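Local atomic coordinates of uncharacterized protein (Parabacteroides distasonis, PDB entry 4Q34), a protein that is probably an esterase of the alpha/beta hydrolase family, although its substrate has not been established. Residues L49-G54 with N74-R79; G119-Y124 with E135-Y140. All blocks are in the same frame, centred on the assembly; numbering follows the deposited sequence.

Interaction 1: residues L49-G54 with N74-R79; sequences LVFAHG and NIFLRR
The Phe76 ring meets CD1 of Leu49 on a slant, with Phe51 CZ near its CD2 corner, 4.5 Å away; over one of its faces stands CG2 of Ile75, its chain neighbour. Phe51 itself leans its ring toward Trp62. Between the segments the contact is wholly apolar. Leu49 CD1 lies 3.8 Å from both Phe76 CB and Phe76 CG, and 3.9 Å from Phe76 CD1, so the methyl rests against the bond joining the ring to its CB while the two side chains cross at about a right angle. Phe76 gets there with CG opposite its carbonyl carbon (chi1 -75°), which sends the ring off the helix toward the sheet. Beyond the strand, His53 ND1 donates to Gly54 O (2.9 Å, 167°), in the imidazole plane and onto a carbonyl lone pair; this His-Gly pair follows the strand where relatives often build the oxyanion hole. Strand 49-52, helix 72-78 and strand 83-87 form a beta-alpha-beta unit of the alpha/beta hydrolase sheet. Phe76 is enclosed by Phe72, edge-to-face with it, by Val83, and by Ala310 and Leu313 of helix 306-319, while strand 49-52 runs parallel between strands 83-87 and 170-175.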
ATOM      1  N   LEU A  49     -16.462   5.090  -7.351  1.00 16.62           N
ATOM      2  CA  LEU A  49     -16.534   3.937  -6.471  1.00 15.44           C
ATOM      3  C   LEU A  49     -15.387   3.954  -5.448  1.00 16.74           C
ATOM      4  O   LEU A  49     -14.227   4.095  -5.808  1.00 17.82           O
ATOM      5  CB  LEU A  49     -16.493   2.662  -7.289  1.00 17.36           C
ATOM      6  CG  LEU A  49     -17.464   2.549  -8.436  1.00 17.73           C
ATOM      7  CD1 LEU A  49     -17.280   1.226  -9.122  1.00 20.26           C
ATOM      8  CD2 LEU A  49     -18.906   2.708  -7.975  1.00 21.31           C
ATOM      9  N   VAL A  50     -15.726   3.810  -4.160  1.00 15.42           N
ATOM     10  CA  VAL A  50     -14.784   3.752  -3.065  1.00 14.95           C
ATOM     11  C   VAL A  50     -14.876   2.359  -2.456  1.00 15.82           C
ATOM     12  O   VAL A  50     -15.963   1.910  -2.113  1.00 16.24           O
ATOM     13  CB  VAL A  50     -15.101   4.820  -2.013  1.00 16.84           C
ATOM     14  CG1 VAL A  50     -14.154   4.680  -0.836  1.00 17.66           C
ATOM     15  CG2 VAL A  50     -15.083   6.220  -2.630  1.00 17.74           C
ATOM     16  N   PHE A  51     -13.724   1.688  -2.363  1.00 16.40           N
ATOM     17  CA  PHE A  51     -13.666   0.305  -1.911  1.00 15.45           C
ATOM     18  C   PHE A  51     -13.055   0.177  -0.535  1.00 18.04           C
ATOM     19  O   PHE A  51     -11.950   0.685  -0.304  1.00 18.76           O
ATOM     20  CB  PHE A  51     -12.869  -0.525  -2.930  1.00 18.34           C
ATOM     21  CG  PHE A  51     -13.532  -0.643  -4.273  1.00 19.63           C
ATOM     22  CD1 PHE A  51     -14.441  -1.641  -4.545  1.00 17.15           C
ATOM     23  CD2 PHE A  51     -13.239   0.237  -5.274  1.00 20.75           C
ATOM     24  CE1 PHE A  51     -15.046  -1.761  -5.772  1.00 20.95           C
ATOM     25  CE2 PHE A  51     -13.842   0.126  -6.513  1.00 22.32           C
ATOM     26  CZ  PHE A  51     -14.751  -0.862  -6.773  1.00 21.00           C
ATOM     27  N   ALA A  52     -13.748  -0.525   0.357  1.00 18.21           N
ATOM     28  CA  ALA A  52     -13.292  -0.744   1.739  1.00 16.36           C
ATOM     29  C   ALA A  52     -13.150  -2.231   2.105  1.00 17.59           C
ATOM     30  O   ALA A  52     -14.132  -2.990   2.121  1.00 20.42           O
ATOM     31  CB  ALA A  52     -14.278  -0.121   2.717  1.00 17.37           C
ATOM     32  N   HIS A  53     -11.956  -2.613   2.473  1.00 16.07           N
ATOM     33  CA  HIS A  53     -11.609  -3.978   2.875  1.00 16.61           C
ATOM     34  C   HIS A  53     -12.081  -4.298   4.300  1.00 17.45           C
ATOM     35  O   HIS A  53     -12.545  -3.409   5.052  1.00 19.04           O
ATOM     36  CB  HIS A  53     -10.090  -4.114   2.800  1.00 15.93           C
ATOM     37  CG  HIS A  53      -9.373  -3.183   3.721  1.00 15.22           C
ATOM     38  ND1 HIS A  53      -9.261  -3.434   5.065  1.00 15.66           N
ATOM     39  CD2 HIS A  53      -8.820  -1.961   3.523  1.00 15.34           C
ATOM     40  CE1 HIS A  53      -8.618  -2.441   5.647  1.00 14.74           C
ATOM     41  NE2 HIS A  53      -8.342  -1.535   4.734  1.00 15.19           N
ATOM     42  N   GLY A  54     -11.913  -5.554   4.694  1.00 17.33           N
ATOM     43  CA  GLY A  54     -12.223  -6.021   6.021  1.00 17.54           C
ATOM     44  C   GLY A  54     -10.997  -6.321   6.869  1.00 18.96           C
ATOM     45  O   GLY A  54      -9.899  -5.805   6.626  1.00 17.40           O
ATOM     46  N   ASN A  74      -9.317  -2.990 -11.688  1.00 16.04           N
ATOM     47  CA  ASN A  74      -9.195  -2.950 -13.132  1.00 16.75           C
ATOM     48  C   ASN A  74     -10.542  -3.046 -13.846  1.00 18.64           C
ATOM     49  O   ASN A  74     -10.792  -2.297 -14.826  1.00 18.51           O
ATOM     50  CB  ASN A  74      -8.292  -4.069 -13.634  1.00 18.31           C
ATOM     51  CG  ASN A  74      -6.822  -3.844 -13.329  1.00 16.30           C
ATOM     52  OD1 ASN A  74      -6.441  -3.129 -12.378  1.00 18.08           O
ATOM     53  ND2 ASN A  74      -5.988  -4.473 -14.120  1.00 17.64           N
ATOM     54  N   ILE A  75     -11.394  -3.943 -13.367  1.00 18.35           N
ATOM     55  CA  ILE A  75     -12.668  -4.195 -14.027  1.00 18.82           C
ATOM     56  C   ILE A  75     -13.556  -2.945 -14.056  1.00 18.37           C
ATOM     57  O   ILE A  75     -14.126  -2.602 -15.090  1.00 17.91           O
ATOM     58  CB  ILE A  75     -13.409  -5.339 -13.334  1.00 19.95           C
ATOM     59  CG1 ILE A  75     -12.664  -6.643 -13.561  1.00 19.72           C
ATOM     60  CG2 ILE A  75     -14.879  -5.468 -13.832  1.00 20.59           C
ATOM     61  CD1 ILE A  75     -13.084  -7.772 -12.638  1.00 19.56           C
ATOM     62  N   PHE A  76     -13.678  -2.254 -12.924  1.00 17.86           N
ATOM     63  CA  PHE A  76     -14.532  -1.074 -12.871  1.00 18.16           C
ATOM     64  C   PHE A  76     -13.908   0.158 -13.496  1.00 18.03           C
ATOM     65  O   PHE A  76     -14.636   0.970 -14.035  1.00 19.18           O
ATOM     66  CB  PHE A  76     -15.098  -0.849 -11.464  1.00 17.56           C
ATOM     67  CG  PHE A  76     -16.190  -1.837 -11.160  1.00 17.78           C
ATOM     68  CD1 PHE A  76     -17.464  -1.641 -11.693  1.00 19.11           C
ATOM     69  CD2 PHE A  76     -15.900  -3.031 -10.530  1.00 18.59           C
ATOM     70  CE1 PHE A  76     -18.451  -2.570 -11.503  1.00 19.54           C
ATOM     71  CE2 PHE A  76     -16.900  -4.001 -10.327  1.00 18.97           C
ATOM     72  CZ  PHE A  76     -18.168  -3.772 -10.829  1.00 20.54           C
ATOM     73  N   LEU A  77     -12.569   0.243 -13.492  1.00 18.22           N
ATOM     74  CA  LEU A  77     -11.889   1.300 -14.232  1.00 17.46           C
ATOM     75  C   LEU A  77     -12.162   1.138 -15.722  1.00 17.43           C
ATOM     76  O   LEU A  77     -12.448   2.123 -16.415  1.00 19.75           O
ATOM     77  CB  LEU A  77     -10.377   1.228 -13.967  1.00 17.46           C
ATOM     78  CG  LEU A  77      -9.547   2.317 -14.638  1.00 18.35           C
ATOM     79  CD1 LEU A  77      -9.989   3.686 -14.156  1.00 19.34           C
ATOM     80  CD2 LEU A  77      -8.071   2.062 -14.352  1.00 21.67           C
ATOM     81  N   ARG A  78     -12.113  -0.095 -16.205  1.00 17.44           N
ATOM     82  CA  ARG A  78     -12.399  -0.384 -17.623  1.00 18.69           C
ATOM     83  C   ARG A  78     -13.834  -0.019 -18.004  1.00 19.75           C
ATOM     84  O   ARG A  78     -14.114   0.396 -19.146  1.00 21.17           O
ATOM     85  CB  ARG A  78     -12.091  -1.850 -17.939  1.00 21.21           C
ATOM     86  CG  ARG A  78     -12.195  -2.137 -19.416  1.00 25.41           C
ATOM     87  CD  ARG A  78     -11.695  -3.542 -19.731  1.00 28.82           C
ATOM     88  NE  ARG A  78     -10.246  -3.624 -19.550  1.00 31.15           N
ATOM     89  CZ  ARG A  78      -9.644  -4.302 -18.580  1.00 29.28           C
ATOM     90  NH1 ARG A  78     -10.352  -5.044 -17.742  1.00 29.50           N
ATOM     91  NH2 ARG A  78      -8.317  -4.275 -18.507  1.00 31.15           N
ATOM     92  N   ARG A  79     -14.732  -0.141 -17.057  1.00 19.85           N
ATOM     93  CA  ARG A  79     -16.142   0.211 -17.210  1.00 19.84           C
ATOM     94  C   ARG A  79     -16.449   1.690 -16.982  1.00 19.39           C
ATOM     95  O   ARG A  79     -17.607   2.086 -16.851  1.00 20.02           O
ATOM     96  CB  ARG A  79     -16.958  -0.674 -16.274  1.00 20.01           C
ATOM     97  CG  ARG A  79     -16.873  -2.142 -16.653  1.00 20.81           C
ATOM     98  CD  ARG A  79     -17.609  -3.089 -15.723  1.00 20.97           C
ATOM     99  NE  ARG A  79     -17.330  -4.471 -16.147  1.00 22.09           N
ATOM    100  CZ  ARG A  79     -18.101  -5.526 -15.918  1.00 25.60           C
ATOM    101  NH1 ARG A  79     -19.239  -5.420 -15.225  1.00 23.12           N
ATOM    102  NH2 ARG A  79     -17.705  -6.707 -16.392  1.00 23.10           N
TER

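Interaction 2: residues G119-Y124 with E135-Y140; sequences GIWPDY and ETLDQY
Van der Waals contact carries the whole meeting of Leu137 with Trp121 and Tyr124; no hydrogen bond links the two segments. Leu137 CD2 comes to the rim of the indole, near its plane, and lies 3.6 Å from Trp121 CZ3 and 4.0 Å from Trp121 CH2. The same methyl is 3.9 Å from Tyr124 OH, and the second branch, Leu137 CD1, is 4.1 Å from that oxygen, so the leucine fork meets the phenol at its hydroxyl end. With CG swung away from the helix backbone nitrogen (chi1 -155°), Leu137 turns its fork to the ends of the two aromatic side chains, and CD2 alone touches both.

Aromatic packing completes the cluster: Phe113 of helix 109-115 meets both Trp121 and Tyr124 edge-to-face and also touches Leu137. Over one face of the indole rests Pro122 CB, 3.9 Å above the plane.

The peptide before Pro122 is cis, and Asp123 N bonds to Ile120 O at 2.8 Å, closing a type VI turn at the tip of a short, weakly bonded antiparallel hairpin, about 119-120 with 123-124. This hairpin and helix 134-142 belong to the excursion between strand 83-87 and helix 153-167 of the alpha/beta hydrolase fold, apart from the main sheet.

Polar and charged links tie the helix to its surroundings: Thr136 OG1 is hydrogen-bonded to Asp133, Asp138 forms a salt bridge with Arg142, and Gln139 OE1 accepts from Ala15 N of the second subunit.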
ATOM      1  N   GLY A 119     -12.695 -23.922   1.892  1.00 25.12           N
ATOM      2  CA  GLY A 119     -12.835 -25.363   2.135  1.00 25.08           C
ATOM      3  C   GLY A 119     -12.692 -25.658   3.611  1.00 26.09           C
ATOM      4  O   GLY A 119     -12.650 -24.766   4.436  1.00 24.95           O
ATOM      5  N   ILE A 120     -12.629 -26.932   3.949  1.00 26.44           N
ATOM      6  CA  ILE A 120     -12.259 -27.331   5.301  1.00 26.36           C
ATOM      7  C   ILE A 120     -10.844 -27.873   5.174  1.00 27.03           C
ATOM      8  O   ILE A 120     -10.619 -28.988   4.654  1.00 25.79           O
ATOM      9  CB  ILE A 120     -13.184 -28.415   5.888  1.00 28.14           C
ATOM     10  CG1 ILE A 120     -14.654 -27.964   5.832  1.00 29.20           C
ATOM     11  CG2 ILE A 120     -12.765 -28.741   7.318  1.00 27.77           C
ATOM     12  CD1 ILE A 120     -14.924 -26.659   6.540  1.00 28.62           C
ATOM     13  N   TRP A 121      -9.906 -27.084   5.665  1.00 26.01           N
ATOM     14  CA  TRP A 121      -8.499 -27.359   5.496  1.00 26.35           C
ATOM     15  C   TRP A 121      -8.228 -28.806   5.925  1.00 30.20           C
ATOM     16  O   TRP A 121      -8.710 -29.235   6.973  1.00 28.20           O
ATOM     17  CB  TRP A 121      -7.660 -26.373   6.315  1.00 28.58           C
ATOM     18  CG  TRP A 121      -6.213 -26.703   6.219  1.00 29.93           C
ATOM     19  CD1 TRP A 121      -5.502 -27.555   7.007  1.00 30.05           C
ATOM     20  CD2 TRP A 121      -5.326 -26.225   5.240  1.00 29.12           C
ATOM     21  NE1 TRP A 121      -4.203 -27.617   6.574  1.00 31.18           N
ATOM     22  CE2 TRP A 121      -4.076 -26.822   5.476  1.00 28.71           C
ATOM     23  CE3 TRP A 121      -5.468 -25.343   4.168  1.00 34.27           C
ATOM     24  CZ2 TRP A 121      -2.967 -26.549   4.695  1.00 36.94           C
ATOM     25  CZ3 TRP A 121      -4.373 -25.081   3.390  1.00 39.43           C
ATOM     26  CH2 TRP A 121      -3.135 -25.683   3.652  1.00 40.29           C
ATOM     27  N   PRO A 122      -7.461 -29.564   5.119  1.00 29.75           N
ATOM     28  CA  PRO A 122      -6.715 -29.205   3.920  1.00 29.23           C
ATOM     29  C   PRO A 122      -7.467 -29.259   2.587  1.00 30.42           C
ATOM     30  O   PRO A 122      -6.875 -28.957   1.545  1.00 32.45           O
ATOM     31  CB  PRO A 122      -5.571 -30.230   3.922  1.00 32.82           C
ATOM     32  CG  PRO A 122      -6.188 -31.455   4.528  1.00 33.04           C
ATOM     33  CD  PRO A 122      -7.307 -31.000   5.439  1.00 32.65           C
ATOM     34  N   ASP A 123      -8.754 -29.561   2.601  1.00 28.62           N
ATOM     35  CA  ASP A 123      -9.484 -29.785   1.358  1.00 28.08           C
ATOM     36  C   ASP A 123     -10.218 -28.537   0.893  1.00 28.42           C
ATOM     37  O   ASP A 123     -10.678 -27.749   1.692  1.00 29.14           O
ATOM     38  CB  ASP A 123     -10.471 -30.908   1.550  1.00 31.78           C
ATOM     39  CG  ASP A 123      -9.800 -32.182   1.997  1.00 35.99           C
ATOM     40  OD1 ASP A 123      -8.925 -32.664   1.251  1.00 36.97           O
ATOM     41  OD2 ASP A 123     -10.109 -32.659   3.108  1.00 35.78           O
ATOM     42  N   TYR A 124     -10.301 -28.368  -0.409  1.00 27.76           N
ATOM     43  CA  TYR A 124     -11.076 -27.307  -1.031  1.00 25.17           C
ATOM     44  C   TYR A 124     -12.524 -27.800  -1.119  1.00 26.53           C
ATOM     45  O   TYR A 124     -12.737 -29.003  -1.297  1.00 28.70           O
ATOM     46  CB  TYR A 124     -10.475 -26.973  -2.419  1.00 24.90           C
ATOM     47  CG  TYR A 124      -9.106 -26.308  -2.339  1.00 26.80           C
ATOM     48  CD1 TYR A 124      -7.949 -27.059  -2.058  1.00 29.62           C
ATOM     49  CD2 TYR A 124      -8.955 -24.967  -2.567  1.00 28.30           C
ATOM     50  CE1 TYR A 124      -6.704 -26.465  -1.986  1.00 28.53           C
ATOM     51  CE2 TYR A 124      -7.711 -24.356  -2.494  1.00 26.22           C
ATOM     52  CZ  TYR A 124      -6.580 -25.103  -2.204  1.00 29.26           C
ATOM     53  OH  TYR A 124      -5.311 -24.510  -2.118  1.00 26.03           O
ATOM     54  N   GLU A 135       0.770 -21.748  -5.429  1.00 23.11           N
ATOM     55  CA  GLU A 135       1.153 -20.345  -5.626  1.00 26.34           C
ATOM     56  C   GLU A 135      -0.007 -19.393  -5.337  1.00 21.60           C
ATOM     57  O   GLU A 135       0.183 -18.323  -4.759  1.00 20.31           O
ATOM     58  CB  GLU A 135       1.694 -20.112  -7.046  1.00 30.45           C
ATOM     59  CG  GLU A 135       3.103 -20.666  -7.276  1.00 39.75           C
ATOM     60  CD  GLU A 135       4.056 -20.424  -6.101  1.00 55.97           C
ATOM     61  OE1 GLU A 135       4.275 -19.242  -5.724  1.00 63.55           O
ATOM     62  OE2 GLU A 135       4.581 -21.421  -5.544  1.00 70.13           O
ATOM     63  N   THR A 136      -1.210 -19.778  -5.751  1.00 20.29           N
ATOM     64  CA  THR A 136      -2.431 -19.034  -5.436  1.00 20.82           C
ATOM     65  C   THR A 136      -2.588 -18.902  -3.927  1.00 20.49           C
ATOM     66  O   THR A 136      -2.841 -17.821  -3.417  1.00 19.22           O
ATOM     67  CB  THR A 136      -3.680 -19.690  -6.067  1.00 22.68           C
ATOM     68  OG1 THR A 136      -3.554 -19.670  -7.500  1.00 23.55           O
ATOM     69  CG2 THR A 136      -4.984 -19.006  -5.624  1.00 21.58           C
ATOM     70  N   LEU A 137      -2.442 -19.995  -3.204  1.00 20.74           N
ATOM     71  CA  LEU A 137      -2.611 -19.921  -1.748  1.00 21.31           C
ATOM     72  C   LEU A 137      -1.531 -19.099  -1.078  1.00 21.43           C
ATOM     73  O   LEU A 137      -1.821 -18.397  -0.133  1.00 20.40           O
ATOM     74  CB  LEU A 137      -2.652 -21.315  -1.113  1.00 25.92           C
ATOM     75  CG  LEU A 137      -3.399 -21.422   0.220  1.00 26.65           C
ATOM     76  CD1 LEU A 137      -4.862 -21.064   0.110  1.00 26.93           C
ATOM     77  CD2 LEU A 137      -3.263 -22.824   0.795  1.00 30.86           C
ATOM     78  N   ASP A 138      -0.303 -19.194  -1.573  1.00 21.56           N
ATOM     79  CA  ASP A 138       0.788 -18.353  -1.120  1.00 21.51           C
ATOM     80  C   ASP A 138       0.398 -16.873  -1.229  1.00 19.82           C
ATOM     81  O   ASP A 138       0.533 -16.093  -0.275  1.00 18.43           O
ATOM     82  CB  ASP A 138       2.061 -18.619  -1.966  1.00 23.85           C
ATOM     83  CG  ASP A 138       3.265 -17.755  -1.550  1.00 30.57           C
ATOM     84  OD1 ASP A 138       3.725 -17.875  -0.416  1.00 32.85           O
ATOM     85  OD2 ASP A 138       3.755 -16.921  -2.361  1.00 36.04           O
ATOM     86  N   GLN A 139      -0.087 -16.470  -2.401  1.00 18.85           N
ATOM     87  CA  GLN A 139      -0.549 -15.112  -2.585  1.00 18.03           C
ATOM     88  C   GLN A 139      -1.657 -14.713  -1.644  1.00 17.85           C
ATOM     89  O   GLN A 139      -1.668 -13.596  -1.122  1.00 17.47           O
ATOM     90  CB  GLN A 139      -1.027 -14.841  -4.024  1.00 20.13           C
ATOM     91  CG  GLN A 139       0.100 -14.771  -5.055  1.00 20.39           C
ATOM     92  CD  GLN A 139       1.115 -13.690  -4.776  1.00 18.92           C
ATOM     93  OE1 GLN A 139       0.768 -12.543  -4.602  1.00 19.32           O
ATOM     94  NE2 GLN A 139       2.373 -14.060  -4.724  1.00 21.34           N
ATOM     95  N   TYR A 140      -2.597 -15.627  -1.459  1.00 19.39           N
ATOM     96  CA  TYR A 140      -3.753 -15.415  -0.571  1.00 18.48           C
ATOM     97  C   TYR A 140      -3.323 -15.131   0.850  1.00 18.48           C
ATOM     98  O   TYR A 140      -3.842 -14.193   1.466  1.00 17.50           O
ATOM     99  CB  TYR A 140      -4.591 -16.668  -0.563  1.00 19.74           C
ATOM    100  CG  TYR A 140      -6.023 -16.542  -0.075  1.00 17.93           C
ATOM    101  CD1 TYR A 140      -6.920 -15.614  -0.614  1.00 20.24           C
ATOM    102  CD2 TYR A 140      -6.507 -17.480   0.823  1.00 19.12           C
ATOM    103  CE1 TYR A 140      -8.253 -15.606  -0.234  1.00 19.99           C
ATOM    104  CE2 TYR A 140      -7.835 -17.469   1.224  1.00 19.04           C
ATOM    105  CZ  TYR A 140      -8.706 -16.571   0.685  1.00 20.39           C
ATOM    106  OH  TYR A 140     -10.027 -16.598   1.083  1.00 21.07           O
TER

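How the interactions relate
Interactions 1 and 2 follow one another along the chain without touching: their centres are about 24 Å apart and their nearest atoms about 12 Å. Interaction 1 is buried between the hydrolase sheet and the helices on one of its sides, its centre about 11 Å from the centre of the chain; interaction 2 lies at the surface, its centre about 21 Å from that point. Only interaction 1 includes the end of the strand leading to the probable oxyanion-hole region. Both reach the second subunit: its strand 10-16 supplies Gln11, bonded to Asn74 of interaction 1, and Ala15, bonded to Gln139 of interaction 2. Both helical segments therefore border one dimer interface. A glycerol, probably from crystallisation, binds Asp138.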